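Local coordinates for TRAP dicarboxylate ABC transporter, substrate-binding protein (Roseobacter denitrificans, PDB 4OVQ) that binds beta-D-glucuronate and probably serves as the periplasmic solute-binding component of a TRAP transport system, at residues N38-D43 / A262-D267; A145-N150 / G222-S227; E192-L197 / T215-V220; N208-E213 / K271-S276. All blocks are in the same frame, centred on the assembly; numbering follows the deposited sequence.

Contact 1: N38-D43 / A262-D267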
# COMPACT_ATOMS: atom_id res chain seq x y z
N ASN A 38 10.97 -2.34 -2.27
CA ASN A 38 10.83 -2.22 -0.83
C ASN A 38 11.81 -3.06 -0.02
O ASN A 38 12.25 -2.71 1.09
CB ASN A 38 9.42 -2.64 -0.39
CG ASN A 38 8.34 -1.82 -1.01
OD1 ASN A 38 8.41 -1.43 -2.17
ND2 ASN A 38 7.29 -1.57 -0.25
N THR A 39 12.12 -4.23 -0.55
CA THR A 39 13.02 -5.11 0.10
C THR A 39 14.44 -4.53 0.16
O THR A 39 15.05 -4.43 1.22
CB THR A 39 13.01 -6.44 -0.66
OG1 THR A 39 11.66 -6.97 -0.65
CG2 THR A 39 13.91 -7.40 -0.02
N VAL A 40 14.91 -4.12 -1.00
CA VAL A 40 16.26 -3.55 -1.14
C VAL A 40 16.33 -2.28 -0.31
O VAL A 40 17.32 -2.02 0.41
CB VAL A 40 16.53 -3.26 -2.60
CG1 VAL A 40 17.86 -2.52 -2.75
CG2 VAL A 40 16.58 -4.57 -3.40
N ALA A 41 15.26 -1.51 -0.33
CA ALA A 41 15.24 -0.24 0.42
C ALA A 41 15.18 -0.44 1.95
O ALA A 41 15.76 0.35 2.69
CB ALA A 41 14.09 0.66 -0.05
N MSE A 42 14.44 -1.45 2.43
CA MSE A 42 14.46 -1.71 3.84
C MSE A 42 15.82 -2.24 4.31
O MSE A 42 16.23 -1.96 5.43
CB MSE A 42 13.29 -2.66 4.24
CG MSE A 42 11.91 -2.01 4.11
SE MSE A 42 11.67 -0.52 5.35
CE MSE A 42 11.38 -1.60 6.96
N ASP A 43 16.49 -3.02 3.46
CA ASP A 43 17.87 -3.42 3.76
C ASP A 43 18.72 -2.17 3.89
O ASP A 43 19.55 -2.05 4.81
CB ASP A 43 18.44 -4.37 2.68
CG ASP A 43 17.91 -5.80 2.82
OD1 ASP A 43 17.49 -6.13 3.95
OD2 ASP A 43 17.92 -6.54 1.81
N ALA A 262 13.89 5.93 1.83
CA ALA A 262 12.72 6.18 0.99
C ALA A 262 13.03 6.87 -0.33
O ALA A 262 12.42 6.55 -1.33
CB ALA A 262 11.63 6.90 1.78
N LEU A 263 13.96 7.82 -0.33
CA LEU A 263 14.37 8.40 -1.61
C LEU A 263 14.97 7.34 -2.53
O LEU A 263 14.68 7.30 -3.72
CB LEU A 263 15.36 9.53 -1.36
CG LEU A 263 14.76 10.74 -0.61
CD1 LEU A 263 15.81 11.80 -0.42
CD2 LEU A 263 13.55 11.33 -1.35
N TYR A 264 15.74 6.41 -1.97
CA TYR A 264 16.28 5.29 -2.77
C TYR A 264 15.16 4.38 -3.28
O TYR A 264 15.09 4.02 -4.46
CB TYR A 264 17.28 4.53 -1.89
CG TYR A 264 18.03 3.39 -2.53
CD1 TYR A 264 18.61 3.51 -3.80
CD2 TYR A 264 18.18 2.20 -1.84
CE1 TYR A 264 19.31 2.45 -4.35
CE2 TYR A 264 18.88 1.16 -2.38
CZ TYR A 264 19.44 1.28 -3.63
OH TYR A 264 20.13 0.20 -4.13
N GLN A 265 14.22 4.05 -2.39
CA GLN A 265 13.07 3.22 -2.74
C GLN A 265 12.31 3.81 -3.92
O GLN A 265 11.88 3.08 -4.83
CB GLN A 265 12.13 3.05 -1.53
CG GLN A 265 11.04 1.98 -1.75
CD GLN A 265 9.76 2.52 -2.39
OE1 GLN A 265 9.56 3.72 -2.47
NE2 GLN A 265 8.91 1.63 -2.86
N ARG A 266 12.16 5.12 -3.90
CA ARG A 266 11.41 5.78 -4.95
C ARG A 266 12.15 5.67 -6.29
O ARG A 266 11.52 5.39 -7.32
CB ARG A 266 11.03 7.18 -4.54
CG ARG A 266 9.95 7.14 -3.46
CD ARG A 266 9.72 8.43 -2.78
NE ARG A 266 9.40 9.50 -3.70
CZ ARG A 266 9.29 10.77 -3.34
NH1 ARG A 266 9.01 11.70 -4.26
NH2 ARG A 266 9.47 11.12 -2.06
N ASP A 267 13.48 5.78 -6.25
CA ASP A 267 14.29 5.56 -7.47
C ASP A 267 14.19 4.11 -7.95
O ASP A 267 14.05 3.84 -9.15
CB ASP A 267 15.76 5.90 -7.21
CG ASP A 267 15.99 7.39 -6.98
OD1 ASP A 267 15.14 8.21 -7.39
OD2 ASP A 267 17.04 7.74 -6.39

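Contact 2: A145-N150 / G222-S227. With BDP (beta-D-glucopyranuronic acid), chain C.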
# COMPACT_ATOMS: atom_id res chain seq x y z
N ALA A 145 0.09 2.98 -8.62
CA ALA A 145 -1.35 2.79 -8.69
C ALA A 145 -1.71 1.31 -8.83
O ALA A 145 -1.03 0.56 -9.53
CB ALA A 145 -1.94 3.55 -9.85
N ARG A 146 -2.80 0.93 -8.18
CA ARG A 146 -3.36 -0.41 -8.25
C ARG A 146 -4.44 -0.50 -9.34
O ARG A 146 -5.30 0.37 -9.44
CB ARG A 146 -3.98 -0.79 -6.88
CG ARG A 146 -3.03 -0.66 -5.73
CD ARG A 146 -3.71 -0.90 -4.38
NE ARG A 146 -4.18 -2.26 -4.19
CZ ARG A 146 -3.53 -3.19 -3.47
NH1 ARG A 146 -2.32 -2.95 -3.00
NH2 ARG A 146 -4.07 -4.37 -3.33
N SER A 147 -4.37 -1.56 -10.13
CA SER A 147 -5.33 -1.83 -11.20
C SER A 147 -5.80 -3.29 -11.18
O SER A 147 -5.11 -4.16 -10.65
CB SER A 147 -4.71 -1.56 -12.56
OG SER A 147 -4.45 -0.18 -12.72
N PHE A 148 -6.95 -3.54 -11.80
CA PHE A 148 -7.55 -4.86 -11.80
C PHE A 148 -6.83 -5.85 -12.68
O PHE A 148 -6.34 -5.52 -13.76
CB PHE A 148 -9.01 -4.80 -12.29
CG PHE A 148 -9.94 -4.07 -11.37
CD1 PHE A 148 -10.22 -4.57 -10.11
CD2 PHE A 148 -10.57 -2.89 -11.77
CE1 PHE A 148 -11.09 -3.90 -9.27
CE2 PHE A 148 -11.43 -2.24 -10.94
CZ PHE A 148 -11.68 -2.75 -9.67
N TYR A 149 -6.81 -7.10 -12.25
CA TYR A 149 -6.40 -8.18 -13.12
C TYR A 149 -7.25 -9.43 -12.89
O TYR A 149 -7.71 -9.68 -11.78
CB TYR A 149 -4.91 -8.50 -12.96
CG TYR A 149 -4.34 -8.65 -11.55
CD1 TYR A 149 -4.30 -9.87 -10.93
CD2 TYR A 149 -3.73 -7.58 -10.93
CE1 TYR A 149 -3.71 -10.03 -9.69
CE2 TYR A 149 -3.14 -7.70 -9.67
CZ TYR A 149 -3.13 -8.94 -9.06
OH TYR A 149 -2.52 -9.05 -7.82
N ASN A 150 -7.46 -10.21 -13.94
CA ASN A 150 -8.22 -11.45 -13.84
C ASN A 150 -7.88 -12.34 -15.03
O ASN A 150 -7.21 -11.89 -15.95
CB ASN A 150 -9.73 -11.19 -13.77
CG ASN A 150 -10.32 -10.82 -15.12
OD1 ASN A 150 -10.94 -11.66 -15.78
ND2 ASN A 150 -10.14 -9.56 -15.52
N GLY A 222 -4.14 -13.44 -16.52
CA GLY A 222 -3.41 -12.74 -17.57
C GLY A 222 -4.03 -11.56 -18.29
O GLY A 222 -3.49 -11.13 -19.33
N PHE A 223 -5.14 -11.03 -17.79
CA PHE A 223 -5.66 -9.75 -18.28
C PHE A 223 -5.40 -8.68 -17.21
O PHE A 223 -5.84 -8.83 -16.07
CB PHE A 223 -7.17 -9.81 -18.55
CG PHE A 223 -7.55 -10.72 -19.69
CD1 PHE A 223 -7.43 -10.30 -21.00
CD2 PHE A 223 -8.04 -11.98 -19.44
CE1 PHE A 223 -7.78 -11.13 -22.04
CE2 PHE A 223 -8.40 -12.82 -20.47
CZ PHE A 223 -8.26 -12.39 -21.77
N TYR A 224 -4.72 -7.61 -17.58
CA TYR A 224 -4.45 -6.50 -16.65
C TYR A 224 -5.09 -5.25 -17.24
O TYR A 224 -4.80 -4.86 -18.39
CB TYR A 224 -2.95 -6.32 -16.45
CG TYR A 224 -2.51 -5.40 -15.32
CD1 TYR A 224 -2.33 -4.04 -15.55
CD2 TYR A 224 -2.21 -5.90 -14.06
CE1 TYR A 224 -1.88 -3.19 -14.53
CE2 TYR A 224 -1.77 -5.07 -13.03
CZ TYR A 224 -1.62 -3.71 -13.27
OH TYR A 224 -1.16 -2.88 -12.27
N SER A 225 -5.98 -4.64 -16.48
CA SER A 225 -6.76 -3.50 -16.93
C SER A 225 -6.45 -2.29 -16.07
O SER A 225 -6.67 -2.32 -14.87
CB SER A 225 -8.27 -3.81 -16.85
OG SER A 225 -8.65 -4.89 -17.69
N LEU A 226 -5.96 -1.23 -16.71
CA LEU A 226 -5.42 -0.05 -16.03
C LEU A 226 -6.48 0.90 -15.48
O LEU A 226 -6.58 2.06 -15.88
CB LEU A 226 -4.47 0.71 -16.96
CG LEU A 226 -3.17 -0.06 -17.23
CD1 LEU A 226 -2.51 0.33 -18.54
CD2 LEU A 226 -2.18 0.13 -16.09
N SER A 227 -7.23 0.39 -14.51
CA SER A 227 -8.23 1.17 -13.79
C SER A 227 -7.57 2.20 -12.89
O SER A 227 -8.11 3.26 -12.67
CB SER A 227 -9.08 0.23 -12.94
OG SER A 227 -8.24 -0.67 -12.22
C1 BDP C . 1.04 -4.41 -2.34
C2 BDP C . 1.58 -3.81 -1.07
C3 BDP C . 1.64 -4.89 -0.08
C4 BDP C . 0.29 -5.46 0.15
C5 BDP C . -0.29 -5.98 -1.15
C6 BDP C . -1.71 -6.54 -1.00
O2 BDP C . 2.95 -3.37 -1.40
O3 BDP C . 2.02 -4.21 1.18
O4 BDP C . 0.36 -6.56 1.15
O5 BDP C . -0.31 -4.96 -2.14
O6A BDP C . -2.02 -7.14 0.07
O1 BDP C . 0.91 -3.48 -3.38
O6B BDP C . -2.41 -6.47 -2.04
O HOH W 1 -1.75 -0.06 -12.12
O HOH W 2 -8.41 -7.22 -15.78

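Contact 3: E192-L197 / T215-V220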
# COMPACT_ATOMS: atom_id res chain seq x y z
N GLU A 192 -2.10 -15.59 0.10
CA GLU A 192 -3.04 -16.65 -0.30
C GLU A 192 -3.67 -16.39 -1.68
O GLU A 192 -4.36 -17.23 -2.24
CB GLU A 192 -4.10 -16.81 0.76
CG GLU A 192 -3.53 -17.48 1.98
CD GLU A 192 -4.56 -17.85 2.98
OE1 GLU A 192 -5.57 -17.13 3.04
OE2 GLU A 192 -4.35 -18.85 3.72
N VAL A 193 -3.36 -15.24 -2.25
CA VAL A 193 -3.99 -14.84 -3.51
C VAL A 193 -3.60 -15.73 -4.74
O VAL A 193 -4.47 -16.08 -5.54
CB VAL A 193 -3.73 -13.36 -3.80
CG1 VAL A 193 -4.41 -12.97 -5.14
CG2 VAL A 193 -4.24 -12.49 -2.63
N TYR A 194 -2.34 -16.11 -4.88
CA TYR A 194 -1.91 -16.96 -5.99
C TYR A 194 -2.71 -18.25 -6.06
O TYR A 194 -3.26 -18.59 -7.11
CB TYR A 194 -0.44 -17.26 -5.82
CG TYR A 194 0.15 -18.10 -6.94
CD1 TYR A 194 0.67 -17.50 -8.07
CD2 TYR A 194 0.20 -19.49 -6.83
CE1 TYR A 194 1.23 -18.25 -9.09
CE2 TYR A 194 0.77 -20.27 -7.87
CZ TYR A 194 1.28 -19.63 -8.99
OH TYR A 194 1.85 -20.35 -10.02
N GLN A 195 -2.79 -18.98 -4.95
CA GLN A 195 -3.56 -20.22 -4.93
C GLN A 195 -5.03 -19.97 -5.25
O GLN A 195 -5.65 -20.74 -5.98
CB GLN A 195 -3.37 -20.91 -3.57
CG GLN A 195 -4.19 -22.18 -3.38
CD GLN A 195 -3.68 -23.32 -4.20
OE1 GLN A 195 -2.63 -23.23 -4.82
NE2 GLN A 195 -4.43 -24.41 -4.23
N ALA A 196 -5.59 -18.90 -4.71
CA ALA A 196 -7.00 -18.62 -4.89
C ALA A 196 -7.31 -18.34 -6.35
O ALA A 196 -8.36 -18.74 -6.83
CB ALA A 196 -7.45 -17.46 -4.00
N LEU A 197 -6.43 -17.62 -7.05
CA LEU A 197 -6.60 -17.37 -8.47
C LEU A 197 -6.44 -18.67 -9.27
O LEU A 197 -7.20 -18.92 -10.22
CB LEU A 197 -5.58 -16.35 -8.94
CG LEU A 197 -5.75 -14.91 -8.50
CD1 LEU A 197 -4.49 -14.08 -8.82
CD2 LEU A 197 -6.99 -14.34 -9.20
N THR A 215 4.59 -11.87 -7.46
CA THR A 215 3.84 -12.90 -6.75
C THR A 215 3.46 -14.06 -7.66
O THR A 215 2.96 -15.08 -7.19
CB THR A 215 2.50 -12.33 -6.25
OG1 THR A 215 1.79 -11.80 -7.40
CG2 THR A 215 2.71 -11.27 -5.15
N GLY A 216 3.64 -13.83 -8.96
CA GLY A 216 3.24 -14.80 -9.97
C GLY A 216 1.79 -14.66 -10.40
O GLY A 216 1.31 -15.44 -11.23
N HIS A 217 1.09 -13.67 -9.88
CA HIS A 217 -0.33 -13.57 -10.19
C HIS A 217 -0.55 -13.47 -11.70
O HIS A 217 -1.54 -13.99 -12.23
CB HIS A 217 -0.99 -12.35 -9.51
CG HIS A 217 -1.05 -12.44 -8.02
ND1 HIS A 217 -1.41 -11.37 -7.23
CD2 HIS A 217 -0.77 -13.45 -7.17
CE1 HIS A 217 -1.34 -11.72 -5.96
NE2 HIS A 217 -0.94 -12.98 -5.89
N PHE A 218 0.37 -12.85 -12.41
CA PHE A 218 0.19 -12.66 -13.84
C PHE A 218 0.09 -14.01 -14.57
O PHE A 218 -0.53 -14.07 -15.62
CB PHE A 218 1.30 -11.78 -14.42
CG PHE A 218 2.61 -12.47 -14.58
CD1 PHE A 218 3.49 -12.60 -13.53
CD2 PHE A 218 2.97 -12.99 -15.81
CE1 PHE A 218 4.72 -13.23 -13.71
CE2 PHE A 218 4.17 -13.61 -15.99
CZ PHE A 218 5.05 -13.75 -14.96
N GLU A 219 0.70 -15.07 -14.03
CA GLU A 219 0.67 -16.41 -14.65
C GLU A 219 -0.69 -17.08 -14.54
O GLU A 219 -1.01 -17.99 -15.30
CB GLU A 219 1.69 -17.35 -14.02
CG GLU A 219 3.16 -16.97 -14.23
CD GLU A 219 3.63 -17.26 -15.65
OE1 GLU A 219 2.80 -17.68 -16.48
OE2 GLU A 219 4.84 -17.06 -15.94
N VAL A 220 -1.48 -16.63 -13.57
CA VAL A 220 -2.77 -17.22 -13.28
C VAL A 220 -3.94 -16.24 -13.43
O VAL A 220 -5.07 -16.60 -13.14
CB VAL A 220 -2.81 -17.85 -11.86
CG1 VAL A 220 -1.91 -19.08 -11.78
CG2 VAL A 220 -2.40 -16.85 -10.77
O HOH W 3 -0.23 -14.39 -3.58

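Contact 4: N208-E213 / K271-S276. With BDP (beta-D-glucopyranuronic acid), chain C.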
# COMPACT_ATOMS: atom_id res chain seq x y z
N ASN A 208 -0.42 -3.08 -8.07
CA ASN A 208 0.52 -2.39 -8.96
C ASN A 208 1.28 -3.40 -9.85
O ASN A 208 1.20 -4.61 -9.66
CB ASN A 208 1.48 -1.56 -8.12
CG ASN A 208 2.15 -2.36 -7.02
OD1 ASN A 208 2.66 -3.45 -7.24
ND2 ASN A 208 2.16 -1.81 -5.80
N TRP A 209 2.02 -2.90 -10.84
CA TRP A 209 2.75 -3.80 -11.73
C TRP A 209 3.75 -4.70 -11.03
O TRP A 209 3.81 -5.89 -11.30
CB TRP A 209 3.50 -3.05 -12.84
CG TRP A 209 2.64 -2.45 -13.89
CD1 TRP A 209 2.34 -1.14 -14.03
CD2 TRP A 209 2.00 -3.13 -14.97
NE1 TRP A 209 1.54 -0.94 -15.12
CE2 TRP A 209 1.32 -2.15 -15.73
CE3 TRP A 209 1.91 -4.47 -15.37
CZ2 TRP A 209 0.57 -2.47 -16.88
CZ3 TRP A 209 1.16 -4.79 -16.51
CH2 TRP A 209 0.51 -3.78 -17.25
N PRO A 210 4.58 -4.15 -10.12
CA PRO A 210 5.58 -5.01 -9.49
C PRO A 210 5.03 -6.17 -8.63
O PRO A 210 5.63 -7.25 -8.57
CB PRO A 210 6.41 -4.02 -8.66
CG PRO A 210 6.23 -2.71 -9.37
CD PRO A 210 4.79 -2.73 -9.80
N SER A 211 3.90 -5.95 -7.97
CA SER A 211 3.27 -7.01 -7.18
C SER A 211 2.63 -8.05 -8.10
O SER A 211 2.72 -9.24 -7.85
CB SER A 211 2.19 -6.45 -6.26
OG SER A 211 2.73 -5.80 -5.12
N TYR A 212 1.98 -7.58 -9.15
CA TYR A 212 1.33 -8.46 -10.12
C TYR A 212 2.37 -9.41 -10.69
O TYR A 212 2.15 -10.61 -10.84
CB TYR A 212 0.73 -7.61 -11.23
CG TYR A 212 0.10 -8.31 -12.41
CD1 TYR A 212 -0.92 -9.25 -12.23
CD2 TYR A 212 0.45 -7.98 -13.73
CE1 TYR A 212 -1.53 -9.84 -13.31
CE2 TYR A 212 -0.15 -8.60 -14.81
CZ TYR A 212 -1.13 -9.52 -14.59
OH TYR A 212 -1.72 -10.10 -15.68
N GLU A 213 3.55 -8.86 -10.95
CA GLU A 213 4.63 -9.64 -11.50
C GLU A 213 5.30 -10.54 -10.45
O GLU A 213 5.36 -11.75 -10.64
CB GLU A 213 5.61 -8.69 -12.20
CG GLU A 213 6.76 -9.35 -12.88
CD GLU A 213 7.99 -9.35 -12.01
OE1 GLU A 213 8.46 -8.26 -11.61
OE2 GLU A 213 8.44 -10.45 -11.67
N LYS A 271 12.01 2.45 -11.75
CA LYS A 271 12.62 1.49 -12.68
C LYS A 271 11.90 0.13 -12.66
O LYS A 271 11.86 -0.59 -13.65
CB LYS A 271 14.11 1.32 -12.35
CG LYS A 271 14.94 2.55 -12.74
CD LYS A 271 16.41 2.21 -12.77
CE LYS A 271 17.00 2.21 -11.37
NZ LYS A 271 18.28 1.45 -11.32
N ARG A 272 11.31 -0.22 -11.52
CA ARG A 272 10.78 -1.57 -11.36
C ARG A 272 9.42 -1.68 -12.01
O ARG A 272 9.08 -2.75 -12.52
CB ARG A 272 10.65 -1.95 -9.89
CG ARG A 272 10.05 -3.32 -9.67
CD ARG A 272 10.77 -4.34 -10.51
NE ARG A 272 10.28 -5.67 -10.24
CZ ARG A 272 10.76 -6.48 -9.30
NH1 ARG A 272 10.24 -7.69 -9.16
NH2 ARG A 272 11.80 -6.11 -8.57
N GLU A 273 8.65 -0.60 -11.94
CA GLU A 273 7.32 -0.59 -12.53
C GLU A 273 7.43 -0.86 -14.02
O GLU A 273 6.62 -1.57 -14.60
CB GLU A 273 6.65 0.75 -12.31
CG GLU A 273 5.14 0.73 -12.54
CD GLU A 273 4.37 1.58 -11.53
OE1 GLU A 273 4.97 2.03 -10.54
OE2 GLU A 273 3.16 1.81 -11.73
N ALA A 274 8.45 -0.28 -14.65
CA ALA A 274 8.60 -0.44 -16.09
C ALA A 274 9.11 -1.83 -16.45
O ALA A 274 8.65 -2.43 -17.42
CB ALA A 274 9.55 0.62 -16.62
N ALA A 275 10.09 -2.31 -15.68
CA ALA A 275 10.67 -3.63 -15.89
C ALA A 275 9.64 -4.73 -15.65
O ALA A 275 9.59 -5.71 -16.39
CB ALA A 275 11.87 -3.83 -14.97
N SER A 276 8.84 -4.57 -14.60
CA SER A 276 7.77 -5.52 -14.27
C SER A 276 6.74 -5.56 -15.37
O SER A 276 6.34 -6.62 -15.85
CB SER A 276 7.09 -5.14 -12.93
OG SER A 276 7.94 -5.49 -11.89
C1 BDP C . 1.04 -4.41 -2.34
C2 BDP C . 1.58 -3.81 -1.07
C3 BDP C . 1.64 -4.89 -0.08
C4 BDP C . 0.29 -5.46 0.15
C5 BDP C . -0.29 -5.98 -1.15
C6 BDP C . -1.71 -6.54 -1.00
O2 BDP C . 2.95 -3.37 -1.40
O3 BDP C . 2.02 -4.21 1.18
O4 BDP C . 0.36 -6.56 1.15
O5 BDP C . -0.31 -4.96 -2.14
O6A BDP C . -2.02 -7.14 0.07
O1 BDP C . 0.91 -3.48 -3.38
O6B BDP C . -2.41 -6.47 -2.04
O HOH W 4 1.42 0.05 -10.84

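Contact 1: N38-D43 / A262-D267
Ala41 and Gln265 mark the point where two antiparallel helices come closest, the alanine methyl packing on the aliphatic stem of the glutamine. The methyl CB of Ala41 sits against Gln265 CB at 3.4 Å, with CG of the glutamine only slightly farther off, and the axes of the two short segments pass 8.8 Å apart, at 157°. Gln265 starts with CG anti to its backbone N (chi1 -169°) and then bends sharply at chi2, which carries the amide along the helix pair to Asn38. There Gln265 NE2 donates to Asn38 OD1 at 3.2 Å. The two side chains run side by side in the same direction, yet their amide planes stand nearly perpendicular, and the donor stands well above the carbonyl plane of Asn38, away from the lone-pair directions of OD1. Both amides have further partners: Gln265 NE2 also donates to Asp142 O, while Asn38 ND2 bonds to Asn86 OD1. Beyond Ala41, away from the amides, the phenol end of Tyr264 slants across Val40, whose CG1 lies 3.8 Å from both CE2 and OH. Asn38 comes close to the glucuronate-binding Glu234, making it a plausible second-shell residue. The contact thus fastens helix 37-52 to the long helix 248-282, with Tyr141 of strand 135-141 packed against both Ala41 and Gln265.

Contact 2: A145-N150 / G222-S227
Asn150 and Phe223 form an antiparallel hydrogen-bonded pair: Phe223 N donates to Asn150 O at 2.9 Å and Asn150 N to Phe223 O at 3.0 Å. Next along, Ser225 N reaches Phe148 O at 2.9 Å in an almost straight bond, 176° at the hydrogen. Toward Ser227 a side chain takes part instead: chi1 47° sets Ser227 OG between backbone N and carbonyl carbon, where it accepts from Phe148 N at 3.2 Å. On the face carrying the tyrosines, Tyr149 CD2 meets Tyr224 CE2 at 3.8 Å, the two rings nearly parallel but displaced, while Phe148 O lies over one face of the Tyr224 ring near its rim. A water joins Ala145 O, Ser147 OG and Tyr224 OH; Ser147 OG also bonds to Gln228 N and Tyr224 OH to Asn207 O. From strand 146-150 Arg146 extends to the sugar acid: NH1 donates to ring oxygen O5 and NH2 to carboxylate oxygen O6B, both at 3.0 Å, while Glu206 holds Arg146 NE in a salt bridge and so helps to position the guanidinium. Strands 146-150 and 223-230 are the central pair of a four-stranded mixed sheet, flanked by strands 204-207 and 286-289 respectively.

Contact 3: E192-L197 / T215-V220
An ST turn at the end of helix 209-214 sets up this contact, which lies behind the sugar-acid pocket and packs helix 193-199 against the short, weakly bonded helix 217-220. Thr215 OG1 accepts from His217 N at 3.2 Å and is also hydrogen-bonded to Ser211 O, and Gly216, with positive phi, takes the chain out of the preceding helix. His217 is thereby delivered to the other segment, where two aliphatic groups lie over one face of its imidazole in CH-pi contacts. Val193 CG1 is 3.8 Å from the centroid of the His217 ring, and Leu197 CD1 stands at 4.3 Å from it; both side chains cross the histidine at about a right angle. The other face is covered by Thr215 OG1, which sits above the centre of the ring. Leu197 also rests its CB on Val220 CG2, 3.7 Å away. Tyr194, extended at chi1 (-178°), lays its ring along the turn. Tyr194 CE1 comes to 3.5 Å from Gly216 O, which lies near the ring plane at its edge, and Tyr194 CD1 approaches Thr215 O at 3.4 Å. The polar link between the segments is a water: it accepts from Tyr194 N at 3.0 Å and sits in the imidazole plane, 2.8 Å from His217 NE2. On the other nitrogen, ND1 is hydrogen-bonded to Tyr149 OH. With both ring nitrogens occupied, one by the water and one by the phenol, and the ring held flat between aliphatic groups and the Thr215 hydroxyl, the rotation of the imidazole is fixed.

Contact 4: N208-E213 / K271-S276
Glu213 OE1 accepts from Arg272 and Ser276 of the neighbouring helix. Ser276 OG gives its proton to Glu213 OE1 at 2.8 Å on the anti lone pair, and Arg272 NH1 donates from the syn side at 3.1 Å, making a salt bridge with the carboxylate and guanidinium nearly coplanar. Arg272 NE adds a weak bond to the same oxygen but serves Ser276 OG better, at 2.9 Å in the guanidinium plane. The serine hydroxyl thus accepts from the arginine and donates to the glutamate, closing a compact three-residue network. The bend of Glu213 at chi2 (-97°) brings the carboxylate to these donors. Helix 209-214 here meets the long helix 248-282 at 47°, the axes of the short segments 8.4 Å apart, and Asn208 is its N-cap: OD1 accepts from Ser211 N at 2.9 Å. Asn208 ND2 is hydrogen-bonded to Ala143 O and lies 3.2 Å from O1 of the bound glucuronate, so the cap residue also lines the pocket. At the first turn a water accepts from Trp209 N and donates to Glu273 OE2, 2.6 Å from it. Between the polar groups, Pro210 CB packs on Arg272 CG at 3.8 Å, the two side chains sliding past each other in opposite directions.

How the contacts relate
Contacts 1 and 2 are buried, whereas contacts 3 and 4 are partly buried. Helix 248-282 serves both contact 1 and contact 4, whose centres lie about 14 Å apart, and its chemistry changes along the way from an amide pair and small-residue packing to a salt bridge. Contact 2 depends mainly on backbone bonds, while contact 3 joins its segments through aliphatic cover and a water. Tyr149 of contact 2 meets His217 of contact 3, and Tyr224 packs against Trp209 and Tyr212 of contact 4, making contacts 2, 3 and 4 one continuous cluster. Contact 2 brings Arg146 to the ligand, and contact 4 brings Asn208 and Ser211; contact 1 touches neither contact 2 nor contact 3.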